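Local coordinates for protein PROBABLE CHAIN-FATTY-ACID-CoA LIGASE FADD13 (Mycobacterium tuberculosis, PDB 3T5B) that is probably a ligase of the AMP-binding (ANL) enzyme family, at residues M7-A12 and Q34-A39; A58-N63 and V82-R87; P270-F275 and K293-V298. All coordinates share one frame; numbering follows the deposited sequence.

Interaction 1: M7-A12 and Q34-A39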
# COMPACT_ATOMS: atom_id res chain seq x y z
N MET A 7 -9.36 -8.14 11.39
CA MET A 7 -10.29 -7.38 10.57
C MET A 7 -10.66 -8.20 9.34
O MET A 7 -11.79 -8.13 8.85
CB MET A 7 -9.67 -6.06 10.14
CG MET A 7 -10.56 -5.25 9.23
SD MET A 7 -9.70 -3.84 8.54
CE MET A 7 -8.91 -4.59 7.10
N LEU A 8 -9.69 -8.96 8.83
CA LEU A 8 -9.92 -9.80 7.66
C LEU A 8 -10.94 -10.87 8.02
O LEU A 8 -11.79 -11.22 7.21
CB LEU A 8 -8.61 -10.45 7.22
CG LEU A 8 -8.50 -11.00 5.80
CD1 LEU A 8 -8.55 -12.50 5.82
CD2 LEU A 8 -9.59 -10.42 4.93
N ARG A 9 -10.84 -11.37 9.25
CA ARG A 9 -11.72 -12.40 9.76
C ARG A 9 -13.15 -11.88 9.95
O ARG A 9 -14.12 -12.59 9.67
CB ARG A 9 -11.19 -12.94 11.08
CG ARG A 9 -12.09 -13.96 11.74
CD ARG A 9 -11.68 -14.16 13.18
NE ARG A 9 -11.93 -12.95 13.96
CZ ARG A 9 -11.32 -12.66 15.11
NH1 ARG A 9 -10.42 -13.50 15.62
NH2 ARG A 9 -11.61 -11.53 15.74
N GLN A 10 -13.28 -10.66 10.44
CA GLN A 10 -14.60 -10.07 10.64
C GLN A 10 -15.24 -9.77 9.30
O GLN A 10 -16.46 -9.87 9.15
CB GLN A 10 -14.48 -8.83 11.53
CG GLN A 10 -13.77 -9.18 12.83
CD GLN A 10 -13.36 -7.99 13.67
OE1 GLN A 10 -12.83 -7.00 13.17
NE2 GLN A 10 -13.59 -8.09 14.97
N ARG A 11 -14.43 -9.42 8.30
CA ARG A 11 -14.95 -9.15 6.97
C ARG A 11 -15.47 -10.47 6.40
O ARG A 11 -16.47 -10.50 5.68
CB ARG A 11 -13.85 -8.62 6.05
CG ARG A 11 -14.28 -8.50 4.59
CD ARG A 11 -15.00 -7.20 4.33
NE ARG A 11 -16.38 -7.19 4.80
CZ ARG A 11 -17.06 -6.09 5.10
NH1 ARG A 11 -16.50 -4.90 4.98
NH2 ARG A 11 -18.33 -6.19 5.49
N ALA A 12 -14.78 -11.56 6.72
CA ALA A 12 -15.20 -12.87 6.24
C ALA A 12 -16.44 -13.33 7.02
O ALA A 12 -17.18 -14.21 6.57
CB ALA A 12 -14.05 -13.88 6.39
N GLN A 34 -12.81 -17.40 1.76
CA GLN A 34 -11.69 -18.19 1.24
C GLN A 34 -10.34 -17.51 1.43
O GLN A 34 -9.34 -18.17 1.72
CB GLN A 34 -11.90 -18.49 -0.24
CG GLN A 34 -13.17 -19.22 -0.56
CD GLN A 34 -13.36 -19.40 -2.04
OE1 GLN A 34 -13.31 -18.43 -2.82
NE2 GLN A 34 -13.58 -20.64 -2.46
N MET A 35 -10.31 -16.20 1.23
CA MET A 35 -9.07 -15.45 1.38
C MET A 35 -8.60 -15.52 2.84
O MET A 35 -7.39 -15.64 3.11
CB MET A 35 -9.28 -14.00 0.95
CG MET A 35 -8.03 -13.15 1.00
SD MET A 35 -8.25 -11.54 0.26
CE MET A 35 -7.44 -11.80 -1.29
N ASN A 36 -9.56 -15.46 3.77
CA ASN A 36 -9.26 -15.53 5.20
C ASN A 36 -8.72 -16.93 5.52
O ASN A 36 -7.76 -17.06 6.29
CB ASN A 36 -10.53 -15.25 6.02
CG ASN A 36 -10.27 -15.19 7.52
OD1 ASN A 36 -9.50 -14.34 8.01
ND2 ASN A 36 -10.91 -16.08 8.27
N ALA A 37 -9.33 -17.95 4.93
CA ALA A 37 -8.89 -19.33 5.13
C ALA A 37 -7.47 -19.47 4.61
O ALA A 37 -6.63 -20.14 5.23
CB ALA A 37 -9.82 -20.31 4.39
N LEU A 38 -7.19 -18.86 3.46
CA LEU A 38 -5.85 -18.93 2.91
C LEU A 38 -4.88 -18.16 3.83
O LEU A 38 -3.73 -18.54 3.99
CB LEU A 38 -5.81 -18.32 1.50
CG LEU A 38 -4.83 -18.96 0.50
CD1 LEU A 38 -4.41 -17.91 -0.52
CD2 LEU A 38 -3.61 -19.50 1.20
N ALA A 39 -5.36 -17.07 4.41
CA ALA A 39 -4.53 -16.27 5.31
C ALA A 39 -4.18 -17.11 6.53
O ALA A 39 -3.04 -17.08 7.01
CB ALA A 39 -5.27 -15.00 5.73
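Leu8 and Asn36 lie flank to flank, pointing opposite ways, each toward the other's helix. The branch of Leu8 that does the touching is CD1, which lies 3.4 Å from Asn36 CB and comes within 4.1 Å of the methyl CB of Ala39, one turn further along. Asn36 carries its CG anti to the backbone N (chi1 -175°), a setting that sends the amide across to helix 7-12, where OD1 lies 3.4 Å from Arg9 CA. OD1 is also 3.5 Å from Arg9 N, but the angle is too poor for a hydrogen bond. The pair packs helix 4-14 against helix 32-48 near the start of the chain: the short segments run roughly antiparallel, 146° apart, with axes 9.1 Å from each other and Arg9 level with Asn36. Ala12 CB meets Asn36 CB at 3.8 Å. The buried amide finds its polar partners beyond the two helices, OD1 bonding to Lys76 NZ and ND2 weakly to Glu148 OE1, which would tend to fix its rotation. Leu8 also touches Tyr72, so helix 65-77, which supplies Lys76 as well, borders the same contact.

Interaction 2: A58-N63 and V82-R87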
# COMPACT_ATOMS: atom_id res chain seq x y z
N ALA A 58 10.21 -11.52 4.89
CA ALA A 58 10.32 -10.71 3.68
C ALA A 58 9.50 -11.29 2.52
O ALA A 58 9.44 -12.51 2.36
CB ALA A 58 11.78 -10.58 3.28
N LEU A 59 8.87 -10.43 1.74
CA LEU A 59 8.07 -10.84 0.59
C LEU A 59 8.63 -10.20 -0.70
O LEU A 59 8.57 -8.98 -0.87
CB LEU A 59 6.60 -10.45 0.78
CG LEU A 59 5.97 -10.88 2.10
CD1 LEU A 59 4.52 -10.42 2.17
CD2 LEU A 59 6.05 -12.39 2.25
N LEU A 60 9.17 -11.03 -1.58
CA LEU A 60 9.75 -10.60 -2.86
C LEU A 60 8.98 -11.35 -3.93
O LEU A 60 9.40 -12.43 -4.36
CB LEU A 60 11.23 -11.01 -2.92
CG LEU A 60 12.33 -9.97 -3.14
CD1 LEU A 60 13.67 -10.68 -3.18
CD2 LEU A 60 12.10 -9.22 -4.43
N MET A 61 7.86 -10.80 -4.38
CA MET A 61 7.06 -11.51 -5.35
C MET A 61 6.10 -10.64 -6.15
O MET A 61 5.90 -9.47 -5.83
CB MET A 61 6.25 -12.58 -4.62
CG MET A 61 5.27 -11.99 -3.63
SD MET A 61 4.52 -13.25 -2.61
CE MET A 61 5.73 -13.32 -1.33
N PRO A 62 5.49 -11.22 -7.20
CA PRO A 62 4.55 -10.50 -8.05
C PRO A 62 3.27 -10.31 -7.25
O PRO A 62 3.03 -11.04 -6.28
CB PRO A 62 4.32 -11.45 -9.23
CG PRO A 62 5.51 -12.37 -9.21
CD PRO A 62 5.71 -12.58 -7.73
N ASN A 63 2.46 -9.34 -7.63
CA ASN A 63 1.20 -9.14 -6.93
C ASN A 63 0.44 -10.45 -7.05
O ASN A 63 0.46 -11.09 -8.11
CB ASN A 63 0.42 -8.00 -7.57
CG ASN A 63 1.03 -6.65 -7.27
OD1 ASN A 63 2.06 -6.55 -6.60
ND2 ASN A 63 0.40 -5.61 -7.77
N VAL A 82 7.90 -7.56 5.41
CA VAL A 82 8.85 -6.64 4.80
C VAL A 82 8.78 -6.83 3.29
O VAL A 82 9.55 -7.60 2.71
CB VAL A 82 10.29 -6.91 5.29
CG1 VAL A 82 11.25 -5.89 4.69
CG2 VAL A 82 10.35 -6.90 6.82
N PRO A 83 7.82 -6.16 2.64
CA PRO A 83 7.64 -6.25 1.18
C PRO A 83 8.77 -5.55 0.46
O PRO A 83 9.12 -4.43 0.80
CB PRO A 83 6.29 -5.57 0.96
CG PRO A 83 6.21 -4.60 2.07
CD PRO A 83 6.74 -5.38 3.25
N ILE A 84 9.33 -6.21 -0.54
CA ILE A 84 10.44 -5.61 -1.27
C ILE A 84 10.22 -5.43 -2.76
O ILE A 84 9.52 -6.22 -3.42
CB ILE A 84 11.72 -6.43 -1.05
CG1 ILE A 84 11.99 -6.57 0.44
CG2 ILE A 84 12.90 -5.74 -1.71
CD1 ILE A 84 13.15 -7.44 0.78
N ASN A 85 10.81 -4.37 -3.28
CA ASN A 85 10.73 -4.05 -4.69
C ASN A 85 11.38 -5.21 -5.44
O ASN A 85 12.49 -5.63 -5.10
CB ASN A 85 11.50 -2.76 -4.97
CG ASN A 85 11.18 -2.17 -6.34
OD1 ASN A 85 11.16 -2.87 -7.35
ND2 ASN A 85 10.93 -0.86 -6.37
N THR A 86 10.69 -5.74 -6.44
CA THR A 86 11.21 -6.84 -7.22
C THR A 86 12.04 -6.33 -8.39
O THR A 86 12.46 -7.11 -9.25
CB THR A 86 10.07 -7.71 -7.78
OG1 THR A 86 9.14 -6.87 -8.47
CG2 THR A 86 9.36 -8.45 -6.65
N ARG A 87 12.29 -5.03 -8.42
CA ARG A 87 13.05 -4.43 -9.51
C ARG A 87 14.49 -4.12 -9.14
O ARG A 87 15.34 -3.92 -10.02
CB ARG A 87 12.37 -3.15 -9.99
CG ARG A 87 10.90 -3.30 -10.35
CD ARG A 87 10.70 -3.87 -11.74
NE ARG A 87 11.49 -5.08 -11.96
CZ ARG A 87 11.37 -5.86 -13.03
NH1 ARG A 87 10.48 -5.56 -13.97
NH2 ARG A 87 12.13 -6.94 -13.16
O HOH W 1 7.30 -7.94 -3.45
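A beta-alpha-beta unit, strand 56-60, helix 65-77 and strand 80-83, brings these two segments side by side as parallel neighbours in a four-stranded parallel sheet, with strand 80-83 at its edge. Ala58 pairs with Val82 and Leu59 with Pro83. Leu59 uses both its peptide groups: its N donates to Val82 O at 3.1 Å, and its O accepts from Ile84 N at 2.9 Å with a nearly straight N-H...O angle of 165°. Between these bonds Pro83 CA lies 3.5 Å from Leu59 O, a CA-H...O contact.

Side chains divide between the faces. Ala58 and Val82 share one, where Ala58 CB also lies 4.2 Å from Ile84 CD1, and helix 90-100 covers that group through Leu97 and Ile96. Leu59 and Pro83 point to the other, against Phe67 of helix 65-77. Past the paired residues, Leu60 CG packs on Ile84 CB, and the Leu60 and Thr86 side chains lie alongside each other pointing opposite ways, Leu60 CD2 3.6 Å from Thr86 CG2. With OG1 between the backbone N and carbonyl carbon (chi1 53°), Thr86 turns that methyl, rather than its hydroxyl, to Leu60 and Met61.

As the chains separate, a water takes over the pairing: it accepts from Met61 N at 3.1 Å and lies 2.8 Å from Ile84 O, within hydrogen-bonding reach of Leu59 O too. The side chains meet through carbon atoms, while the polar groups that face each other across the segments are joined by the two backbone bonds and this water.

Interaction 3: P270-F275 and K293-V298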
# COMPACT_ATOMS: atom_id res chain seq x y z
N PRO A 270 -20.09 2.20 -17.62
CA PRO A 270 -21.00 2.88 -16.70
C PRO A 270 -20.66 2.69 -15.22
O PRO A 270 -20.99 3.55 -14.40
CB PRO A 270 -22.36 2.29 -17.07
CG PRO A 270 -22.01 0.92 -17.56
CD PRO A 270 -20.80 1.19 -18.42
N ASP A 271 -20.01 1.58 -14.88
CA ASP A 271 -19.64 1.30 -13.49
C ASP A 271 -18.44 2.09 -13.00
O ASP A 271 -18.35 2.40 -11.81
CB ASP A 271 -19.33 -0.18 -13.29
CG ASP A 271 -20.51 -1.08 -13.58
OD1 ASP A 271 -21.58 -0.84 -13.00
OD2 ASP A 271 -20.35 -2.02 -14.38
N PHE A 272 -17.51 2.41 -13.90
CA PHE A 272 -16.33 3.15 -13.47
C PHE A 272 -16.66 4.57 -13.03
O PHE A 272 -17.20 5.36 -13.80
CB PHE A 272 -15.26 3.21 -14.56
CG PHE A 272 -13.89 3.51 -14.01
CD1 PHE A 272 -13.15 2.51 -13.39
CD2 PHE A 272 -13.38 4.81 -14.05
CE1 PHE A 272 -11.91 2.80 -12.80
CE2 PHE A 272 -12.15 5.11 -13.47
CZ PHE A 272 -11.41 4.10 -12.83
N ARG A 273 -16.29 4.91 -11.80
CA ARG A 273 -16.59 6.22 -11.25
C ARG A 273 -15.47 7.25 -11.19
O ARG A 273 -15.70 8.44 -11.43
CB ARG A 273 -17.20 6.06 -9.85
CG ARG A 273 -18.71 6.18 -9.80
CD ARG A 273 -19.30 5.21 -8.79
NE ARG A 273 -18.58 5.22 -7.52
CZ ARG A 273 -18.46 4.16 -6.74
NH1 ARG A 273 -19.00 3.01 -7.11
NH2 ARG A 273 -17.78 4.23 -5.60
N TYR A 274 -14.26 6.81 -10.87
CA TYR A 274 -13.14 7.74 -10.75
C TYR A 274 -11.79 7.08 -10.53
O TYR A 274 -11.71 5.93 -10.09
CB TYR A 274 -13.38 8.70 -9.59
CG TYR A 274 -13.48 8.00 -8.25
CD1 TYR A 274 -14.67 7.44 -7.82
CD2 TYR A 274 -12.36 7.89 -7.42
CE1 TYR A 274 -14.76 6.79 -6.59
CE2 TYR A 274 -12.44 7.24 -6.18
CZ TYR A 274 -13.64 6.70 -5.77
OH TYR A 274 -13.73 6.08 -4.55
N PHE A 275 -10.74 7.83 -10.83
CA PHE A 275 -9.38 7.36 -10.65
C PHE A 275 -8.83 8.06 -9.42
O PHE A 275 -9.20 9.19 -9.13
CB PHE A 275 -8.49 7.74 -11.85
CG PHE A 275 -8.64 6.86 -13.06
CD1 PHE A 275 -9.51 7.20 -14.09
CD2 PHE A 275 -7.89 5.69 -13.18
CE1 PHE A 275 -9.62 6.39 -15.23
CE2 PHE A 275 -8.00 4.87 -14.31
CZ PHE A 275 -8.86 5.23 -15.34
N LYS A 293 -15.82 12.05 -20.15
CA LYS A 293 -16.25 10.65 -20.14
C LYS A 293 -16.97 10.33 -18.83
O LYS A 293 -17.13 9.16 -18.45
CB LYS A 293 -15.03 9.73 -20.28
CG LYS A 293 -14.40 9.76 -21.65
CD LYS A 293 -15.29 9.07 -22.66
CE LYS A 293 -14.60 8.94 -24.00
NZ LYS A 293 -15.32 8.01 -24.90
N ASN A 294 -17.39 11.39 -18.14
CA ASN A 294 -18.08 11.29 -16.85
C ASN A 294 -17.25 10.51 -15.83
O ASN A 294 -17.78 9.84 -14.94
CB ASN A 294 -19.45 10.63 -17.02
CG ASN A 294 -20.31 10.76 -15.77
OD1 ASN A 294 -21.39 10.19 -15.69
ND2 ASN A 294 -19.82 11.53 -14.80
N ILE A 295 -15.93 10.59 -15.97
CA ILE A 295 -15.01 9.93 -15.05
C ILE A 295 -14.27 11.01 -14.30
O ILE A 295 -13.52 11.77 -14.90
CB ILE A 295 -13.97 9.10 -15.80
CG1 ILE A 295 -14.67 7.99 -16.60
CG2 ILE A 295 -12.96 8.55 -14.80
CD1 ILE A 295 -13.72 7.13 -17.41
N GLU A 296 -14.46 11.09 -12.99
CA GLU A 296 -13.74 12.11 -12.24
C GLU A 296 -12.43 11.60 -11.67
O GLU A 296 -12.12 10.41 -11.72
CB GLU A 296 -14.63 12.71 -11.14
CG GLU A 296 -15.46 11.73 -10.35
CD GLU A 296 -16.44 12.44 -9.43
OE1 GLU A 296 -17.34 13.13 -9.94
OE2 GLU A 296 -16.32 12.30 -8.19
N VAL A 297 -11.62 12.53 -11.14
CA VAL A 297 -10.33 12.17 -10.58
C VAL A 297 -10.06 12.95 -9.29
O VAL A 297 -10.38 14.13 -9.18
CB VAL A 297 -9.18 12.46 -11.60
CG1 VAL A 297 -7.86 11.94 -11.06
CG2 VAL A 297 -9.49 11.82 -12.93
N VAL A 298 -9.47 12.27 -8.31
CA VAL A 298 -9.13 12.92 -7.06
C VAL A 298 -7.65 12.67 -6.86
O VAL A 298 -7.16 11.57 -7.13
CB VAL A 298 -9.94 12.36 -5.89
CG1 VAL A 298 -11.41 12.77 -6.06
CG2 VAL A 298 -9.80 10.85 -5.82
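Ile295 CG2 is the methyl on which two phenyl rings converge. It sits at the edge of the Phe272 ring, in its plane and 3.8 Å from CE2, and reaches Phe275 CD1 at the same distance. The rings also meet each other: Phe272 CZ stands 3.6 Å above the plane of the Phe275 ring, over its centre, so the CZ end of the Phe272 ring points onto the face of the Phe275 ring, the planes inclined rather than perpendicular. Phe272 owes this reach to a CG anti to the backbone N (chi1 -159°), which carries the ring toward Ile295. Further along, Phe275 CB packs on Val297 CG1, while Tyr274 and Glu296 lie on the other face, with Tyr274 CB close to Glu296 CG.

Behind these side chains the backbones are joined as parallel strands, Tyr274 beside Glu296 and Phe275 beside Val297. Phe275 N donates to Glu296 O at 3.1 Å, and Val298 N donates to Phe275 O at 3.2 Å. The bond from Glu296 N to Arg273 O is weak at 3.3 Å, where the pairing begins.

In the next shell, Leu255 and Met258 of helix 252-258 touch the Phe275 ring, and Tyr290 meets it with planes at about 75°. Arg273, whose CB points away from the other strand, is held by a salt bridge to Asp198. Asn294, with positive phi, ends helix 284-291 in a Schellman motif and turns the chain into strand 296-302. Strand 274-277, that helix and strand 296-302 thereby form a beta-alpha-beta crossover within the mixed eight-stranded sheet.

The three contacts follow one another along the chain without overlap. Interactions 1 and 2 are the closer in space, with centres 22 Å apart and nearest atoms about 10 Å apart; strand 56-60 is the next element after helix 32-48, and helix 65-77, the connection of interaction 2, also flanks interaction 1. Interaction 3 lies across the chain's centre from interaction 2, with centres 30 Å and nearest atoms about 15 Å apart. Interactions 2 and 3 repeat the same parallel beta-alpha-beta construction in two separate sheets, whereas interaction 1 packs helix on helix. None touches another.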